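Local coordinates for protein HTLV-2 integrase catalytic core domain (Human T-cell leukemia virus 2, PDB 6QBW) that forms the catalytic core of a retroviral integrase, the enzyme that probably binds viral DNA ends and joins them to host DNA, at residues A[13-18]-A[111-116]; A[24-29]-A[39-44]. One frame throughout, in Å; residues are numbered along the deposited sequence.

Contact 1 (A[13-18]-A[111-116]); sequences DVTHYK and IIKNLL. With CA (calcium ion), chain B.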
loop_
_atom_site.group_PDB
_atom_site.type_symbol
_atom_site.label_atom_id
_atom_site.label_comp_id
_atom_site.label_asym_id
_atom_site.label_seq_id
_atom_site.Cartn_x
_atom_site.Cartn_y
_atom_site.Cartn_z
ATOM N N ASP A 13 -10.116 -14.110 -13.588
ATOM C CA ASP A 13 -11.378 -14.815 -13.409
ATOM C C ASP A 13 -12.228 -14.133 -12.344
ATOM O O ASP A 13 -11.706 -13.466 -11.457
ATOM C CB ASP A 13 -11.111 -16.269 -13.012
ATOM C CG ASP A 13 -12.380 -17.116 -12.965
ATOM O OD1 ASP A 13 -13.282 -16.943 -13.822
ATOM O OD2 ASP A 13 -12.466 -17.975 -12.065
ATOM N N VAL A 14 -13.541 -14.281 -12.454
ATOM C CA VAL A 14 -14.434 -13.948 -11.355
ATOM C C VAL A 14 -15.074 -15.245 -10.872
ATOM O O VAL A 14 -15.717 -15.962 -11.642
ATOM C CB VAL A 14 -15.515 -12.930 -11.753
ATOM C CG1 VAL A 14 -16.388 -12.585 -10.551
ATOM C CG2 VAL A 14 -14.870 -11.675 -12.329
ATOM N N THR A 15 -14.869 -15.545 -9.595
ATOM C CA THR A 15 -15.405 -16.747 -8.984
ATOM C C THR A 15 -16.201 -16.360 -7.749
ATOM O O THR A 15 -15.947 -15.325 -7.134
ATOM C CB THR A 15 -14.292 -17.762 -8.617
ATOM O OG1 THR A 15 -14.879 -18.920 -8.020
ATOM C CG2 THR A 15 -13.272 -17.175 -7.642
ATOM N N HIS A 16 -17.168 -17.199 -7.398
ATOM C CA HIS A 16 -18.011 -16.954 -6.240
ATOM C C HIS A 16 -17.375 -17.531 -4.986
ATOM O O HIS A 16 -16.701 -18.560 -5.038
ATOM C CB HIS A 16 -19.408 -17.537 -6.462
ATOM C CG HIS A 16 -20.148 -16.887 -7.590
ATOM N ND1 HIS A 16 -20.866 -15.719 -7.433
ATOM C CD2 HIS A 16 -20.257 -17.225 -8.898
ATOM C CE1 HIS A 16 -21.397 -15.373 -8.593
ATOM N NE2 HIS A 16 -21.044 -16.270 -9.498
ATOM N N TYR A 17 -17.566 -16.837 -3.870
ATOM C CA TYR A 17 -17.129 -17.318 -2.569
ATOM C C TYR A 17 -18.241 -17.079 -1.561
ATOM O O TYR A 17 -18.504 -15.941 -1.174
ATOM C CB TYR A 17 -15.841 -16.621 -2.122
ATOM C CG TYR A 17 -15.303 -17.171 -0.820
ATOM C CD1 TYR A 17 -14.713 -18.432 -0.768
ATOM C CD2 TYR A 17 -15.398 -16.439 0.358
ATOM C CE1 TYR A 17 -14.230 -18.948 0.423
ATOM C CE2 TYR A 17 -14.917 -16.946 1.554
ATOM C CZ TYR A 17 -14.336 -18.201 1.584
ATOM O OH TYR A 17 -13.860 -18.706 2.776
ATOM N N LYS A 18 -18.898 -18.159 -1.153
ATOM C CA LYS A 18 -19.994 -18.084 -0.198
ATOM C C LYS A 18 -19.425 -17.896 1.208
ATOM O O LYS A 18 -18.499 -18.602 1.602
ATOM C CB LYS A 18 -20.866 -19.343 -0.299
ATOM C CG LYS A 18 -22.014 -19.433 0.697
ATOM C CD LYS A 18 -21.637 -20.298 1.897
ATOM C CE LYS A 18 -22.729 -20.318 2.953
ATOM N NZ LYS A 18 -22.212 -20.884 4.226
ATOM N N ILE A 111 -6.409 -22.242 -4.068
ATOM C CA ILE A 111 -5.422 -21.895 -3.043
ATOM C C ILE A 111 -5.959 -20.737 -2.206
ATOM O O ILE A 111 -5.971 -20.806 -0.970
ATOM C CB ILE A 111 -4.059 -21.504 -3.656
ATOM C CG1 ILE A 111 -3.426 -22.696 -4.376
ATOM C CG2 ILE A 111 -3.097 -21.002 -2.587
ATOM C CD1 ILE A 111 -2.339 -22.314 -5.361
ATOM N N ILE A 112 -6.411 -19.688 -2.890
ATOM C CA ILE A 112 -6.953 -18.502 -2.230
ATOM C C ILE A 112 -8.068 -18.896 -1.263
ATOM O O ILE A 112 -8.042 -18.505 -0.102
ATOM C CB ILE A 112 -7.490 -17.464 -3.253
ATOM C CG1 ILE A 112 -6.344 -16.826 -4.052
ATOM C CG2 ILE A 112 -8.307 -16.369 -2.559
ATOM C CD1 ILE A 112 -5.428 -15.933 -3.236
ATOM N N LYS A 113 -9.033 -19.674 -1.750
ATOM C CA LYS A 113 -10.190 -20.074 -0.947
ATOM C C LYS A 113 -9.823 -20.975 0.226
ATOM O O LYS A 113 -10.439 -20.887 1.290
ATOM C CB LYS A 113 -11.242 -20.758 -1.818
ATOM C CG LYS A 113 -11.914 -19.802 -2.785
ATOM C CD LYS A 113 -12.870 -20.516 -3.719
ATOM C CE LYS A 113 -13.209 -19.643 -4.916
ATOM N NZ LYS A 113 -14.360 -20.189 -5.684
ATOM N N ASN A 114 -8.825 -21.834 0.034
ATOM C CA ASN A 114 -8.310 -22.658 1.129
ATOM C C ASN A 114 -7.775 -21.779 2.254
ATOM O O ASN A 114 -8.028 -22.051 3.425
ATOM C CB ASN A 114 -7.216 -23.623 0.642
ATOM C CG ASN A 114 -7.774 -24.797 -0.151
ATOM O OD1 ASN A 114 -8.967 -25.093 -0.090
ATOM N ND2 ASN A 114 -6.906 -25.474 -0.899
ATOM N N LEU A 115 -7.047 -20.724 1.893
ATOM C CA LEU A 115 -6.534 -19.768 2.875
ATOM C C LEU A 115 -7.648 -18.941 3.516
ATOM O O LEU A 115 -7.608 -18.685 4.717
ATOM C CB LEU A 115 -5.488 -18.847 2.243
ATOM C CG LEU A 115 -4.130 -19.513 2.010
ATOM C CD1 LEU A 115 -3.354 -18.825 0.899
ATOM C CD2 LEU A 115 -3.320 -19.540 3.296
ATOM N N LEU A 116 -8.634 -18.523 2.727
ATOM C CA LEU A 116 -9.783 -17.799 3.275
ATOM C C LEU A 116 -10.515 -18.647 4.308
ATOM O O LEU A 116 -10.793 -18.182 5.414
ATOM C CB LEU A 116 -10.768 -17.389 2.173
ATOM C CG LEU A 116 -10.344 -16.276 1.216
ATOM C CD1 LEU A 116 -11.507 -15.872 0.319
ATOM C CD2 LEU A 116 -9.816 -15.073 1.981
HETATM CA CA CA B . -15.863 -17.354 -14.025
HETATM O O HOH W 1 -14.589 -19.452 -13.435
HETATM O O HOH W 2 -15.527 -15.108 -14.930
HETATM O O HOH W 3 -17.909 -17.144 -12.968
#

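Contact 2 (A[24-29]-A[39-44]); sequences YCLHVW and VSCKKK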
loop_
_atom_site.group_PDB
_atom_site.type_symbol
_atom_site.label_atom_id
_atom_site.label_comp_id
_atom_site.label_asym_id
_atom_site.label_seq_id
_atom_site.Cartn_x
_atom_site.Cartn_y
_atom_site.Cartn_z
ATOM N N TYR A 24 -20.060 -13.662 -2.460
ATOM C CA TYR A 24 -19.247 -12.574 -2.971
ATOM C C TYR A 24 -18.689 -12.954 -4.330
ATOM O O TYR A 24 -18.679 -14.122 -4.702
ATOM C CB TYR A 24 -18.109 -12.256 -1.999
ATOM C CG TYR A 24 -18.609 -11.703 -0.687
ATOM C CD1 TYR A 24 -18.813 -10.337 -0.522
ATOM C CD2 TYR A 24 -18.907 -12.545 0.380
ATOM C CE1 TYR A 24 -19.287 -9.821 0.671
ATOM C CE2 TYR A 24 -19.378 -12.037 1.579
ATOM C CZ TYR A 24 -19.565 -10.674 1.717
ATOM O OH TYR A 24 -20.032 -10.161 2.901
ATOM N N CYS A 25 -18.252 -11.950 -5.077
ATOM C CA CYS A 25 -17.578 -12.169 -6.346
ATOM C C CYS A 25 -16.107 -11.872 -6.132
ATOM O O CYS A 25 -15.724 -10.728 -5.888
ATOM C CB CYS A 25 -18.162 -11.278 -7.441
ATOM S SG CYS A 25 -19.816 -11.772 -7.986
ATOM N N LEU A 26 -15.294 -12.923 -6.175
ATOM C CA LEU A 26 -13.850 -12.783 -6.100
ATOM C C LEU A 26 -13.304 -12.547 -7.493
ATOM O O LEU A 26 -13.281 -13.454 -8.315
ATOM C CB LEU A 26 -13.204 -14.037 -5.504
ATOM C CG LEU A 26 -13.489 -14.347 -4.036
ATOM C CD1 LEU A 26 -12.530 -15.428 -3.564
ATOM C CD2 LEU A 26 -13.373 -13.107 -3.156
ATOM N N HIS A 27 -12.891 -11.318 -7.760
ATOM C CA HIS A 27 -12.150 -11.009 -8.972
ATOM C C HIS A 27 -10.710 -11.427 -8.702
ATOM O O HIS A 27 -10.131 -11.026 -7.689
ATOM C CB HIS A 27 -12.241 -9.514 -9.292
ATOM C CG HIS A 27 -13.597 -9.070 -9.745
ATOM N ND1 HIS A 27 -14.700 -9.078 -8.918
ATOM C CD2 HIS A 27 -14.027 -8.596 -10.939
ATOM C CE1 HIS A 27 -15.752 -8.634 -9.585
ATOM N NE2 HIS A 27 -15.370 -8.334 -10.813
ATOM N N VAL A 28 -10.143 -12.250 -9.581
ATOM C CA VAL A 28 -8.792 -12.787 -9.369
ATOM C C VAL A 28 -7.889 -12.555 -10.577
ATOM O O VAL A 28 -8.231 -12.924 -11.692
ATOM C CB VAL A 28 -8.821 -14.293 -9.041
ATOM C CG1 VAL A 28 -7.406 -14.832 -8.853
ATOM C CG2 VAL A 28 -9.652 -14.529 -7.794
ATOM N N TRP A 29 -6.731 -11.948 -10.330
ATOM C CA TRP A 29 -5.762 -11.676 -11.373
ATOM C C TRP A 29 -4.424 -12.269 -10.976
ATOM O O TRP A 29 -3.849 -11.870 -9.964
ATOM C CB TRP A 29 -5.635 -10.168 -11.585
ATOM C CG TRP A 29 -6.902 -9.554 -12.077
ATOM C CD1 TRP A 29 -7.853 -8.918 -11.330
ATOM C CD2 TRP A 29 -7.375 -9.540 -13.427
ATOM N NE1 TRP A 29 -8.886 -8.497 -12.136
ATOM C CE2 TRP A 29 -8.616 -8.866 -13.429
ATOM C CE3 TRP A 29 -6.868 -10.028 -14.636
ATOM C CZ2 TRP A 29 -9.358 -8.670 -14.594
ATOM C CZ3 TRP A 29 -7.606 -9.835 -15.793
ATOM C CH2 TRP A 29 -8.839 -9.162 -15.764
ATOM N N VAL A 39 -6.361 -10.097 -5.584
ATOM C CA VAL A 39 -7.745 -10.548 -5.348
ATOM C C VAL A 39 -8.561 -9.398 -4.769
ATOM O O VAL A 39 -8.112 -8.722 -3.845
ATOM C CB VAL A 39 -7.805 -11.751 -4.365
ATOM C CG1 VAL A 39 -9.243 -12.114 -4.026
ATOM C CG2 VAL A 39 -7.087 -12.955 -4.949
ATOM N N SER A 40 -9.756 -9.188 -5.312
ATOM C CA SER A 40 -10.684 -8.194 -4.783
ATOM C C SER A 40 -12.020 -8.852 -4.492
ATOM O O SER A 40 -12.555 -9.578 -5.329
ATOM C CB SER A 40 -10.894 -7.058 -5.786
ATOM O OG SER A 40 -9.662 -6.526 -6.243
ATOM N N CYS A 41 -12.558 -8.596 -3.304
ATOM C CA CYS A 41 -13.892 -9.061 -2.952
ATOM C C CYS A 41 -14.908 -8.011 -3.380
ATOM O O CYS A 41 -14.764 -6.839 -3.038
ATOM C CB CYS A 41 -13.994 -9.289 -1.452
ATOM S SG CYS A 41 -15.291 -10.456 -0.990
ATOM N N LYS A 42 -15.927 -8.427 -4.127
ATOM C CA LYS A 42 -16.949 -7.505 -4.629
ATOM C C LYS A 42 -18.356 -8.054 -4.396
ATOM O O LYS A 42 -18.582 -9.261 -4.473
ATOM C CB LYS A 42 -16.749 -7.248 -6.124
ATOM C CG LYS A 42 -15.391 -6.690 -6.502
ATOM C CD LYS A 42 -15.227 -5.262 -6.023
ATOM C CE LYS A 42 -13.909 -4.685 -6.506
ATOM N NZ LYS A 42 -13.650 -3.336 -5.941
ATOM N N LYS A 43 -19.297 -7.158 -4.114
ATOM C CA LYS A 43 -20.698 -7.533 -3.975
ATOM C C LYS A 43 -21.266 -7.876 -5.344
ATOM O O LYS A 43 -21.939 -8.893 -5.499
ATOM C CB LYS A 43 -21.504 -6.399 -3.344
ATOM C CG LYS A 43 -21.119 -6.078 -1.906
ATOM C CD LYS A 43 -21.712 -7.072 -0.916
ATOM C CE LYS A 43 -21.542 -6.609 0.525
ATOM N NZ LYS A 43 -22.528 -7.256 1.438
ATOM N N LYS A 44 -20.976 -7.033 -6.333
ATOM C CA LYS A 44 -21.476 -7.223 -7.697
ATOM C C LYS A 44 -20.360 -7.609 -8.676
ATOM O O LYS A 44 -19.201 -7.796 -8.280
ATOM C CB LYS A 44 -22.207 -5.959 -8.159
ATOM C CG LYS A 44 -23.551 -5.775 -7.467
ATOM C CD LYS A 44 -24.240 -4.459 -7.814
ATOM C CE LYS A 44 -23.397 -3.234 -7.463
ATOM N NZ LYS A 44 -22.725 -3.311 -6.131
#

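Contact 1 (A[13-18]-A[111-116])
The ammonium nitrogen of K113 is gripped by two oxygens of strand 13-18. K113 NZ donates to T15 OG1 at 2.7 Å and to the backbone oxygen of the next residue, H16 O, at 2.9 Å. The carbonyl receives it at a C=O...N angle of 156°, with the donor tilted somewhat out of the carbonyl plane. K113 and T15 meet tip to tip: the lysine runs extended beyond CG, while the threonine, with OG1 anti to its own nitrogen (chi1 180°), presents that hydroxyl to K113 NZ and packs CG2 near K113 CE.

On its way to the strand the lysine slides past Y17, the two side chains running in opposite directions. K113 CG comes within 3.7 Å of Y17 CD1, obliquely to the ring. L116 supplies the apolar contact over the ring: its CD1 methyl sits over the centre of one face, 3.8 Å from the centroid and 10° off the normal, a CH-pi interaction. L116 CB meets the phenol end, 3.4 Å from Y17 OH, and that hydroxyl is hydrogen-bonded to N117 one residue further along the helix.

At the D13 end of segment 13-18 lies the metal site of this RNase H-like fold. Calcium is bound by D13 OD1 at 2.6 Å, by V14 O, by three waters and by D70. The other carboxylate oxygen, D13 OD2, is hydrogen-bonded to N109 of helix 104-122, so this helix also reaches a first-shell ligand.

Strand and helix run nearly parallel, their axes 10.7 Å apart, and long side chains bridge the gap. Two oxygens hold one lysine nitrogen, and their partial negative charge probably stabilises its ammonium form beside the buried tyrosine.

Contact 2 (A[24-29]-A[39-44])
Y24 and C41 meet through sulfur: C41 SG lies 4.2 Å from the Y24 ring centroid, 41° off the normal, an oblique sulfur-aromatic contact. With SG anti to the backbone nitrogen (chi1 -156°), the sulfur also reaches L26 CD2.

Backbone bonds join the antiparallel strands of this hairpin in two hydrogen-bonded pairs, C25 with K42 and H27 with S40. C25 N to K42 O is the straightest, 2.8 Å long with 170° at the hydrogen. L26/C41 and V28/V39 are the non-hydrogen-bonded pairs. Two acceptors of the H27/S40 pair also take CA-H...O contacts, S40 O from L26 CA and H27 O from V39 CA.

Side-chain packing divides by face. L26, V28, V39 and C41 share one, where V28 CG2 and V39 CG2 lie side by side at 4.1 Å, covered by helices 104-122 and 128-142. On the other, K42 crosses H27 at about a right angle, its CG 3.5 Å from H27 ND1, and K44 O is a polar neighbour at the imidazole edge, near CE1; helix 47-61 packs there.

K42 thus offers the histidine its aliphatic part; keeping K42 NZ 6.6 Å from H27 ND1 probably limits repulsion should the imidazole be protonated.

How the contacts relate
From the N terminus the chain enters strand 9-19, turns directly into strand 22-31 and then returns along strand 37-42. Contact 2 closes this second hairpin, with nine residues between its segments. Contact 1 closes later and more widely, when helix 104-122 comes back to segment 13-18 after 92 intervening residues, so contact 2 is nested inside its loop. The two meet directly at the boundary of strands 9-19 and 22-31, where T15 O and L26 N probably hydrogen-bond and Y17 CB packs on L26 CG. Together they join three neighbouring strands of the mixed sheet to the helix packed against one face, nearly parallel to strand 13-18.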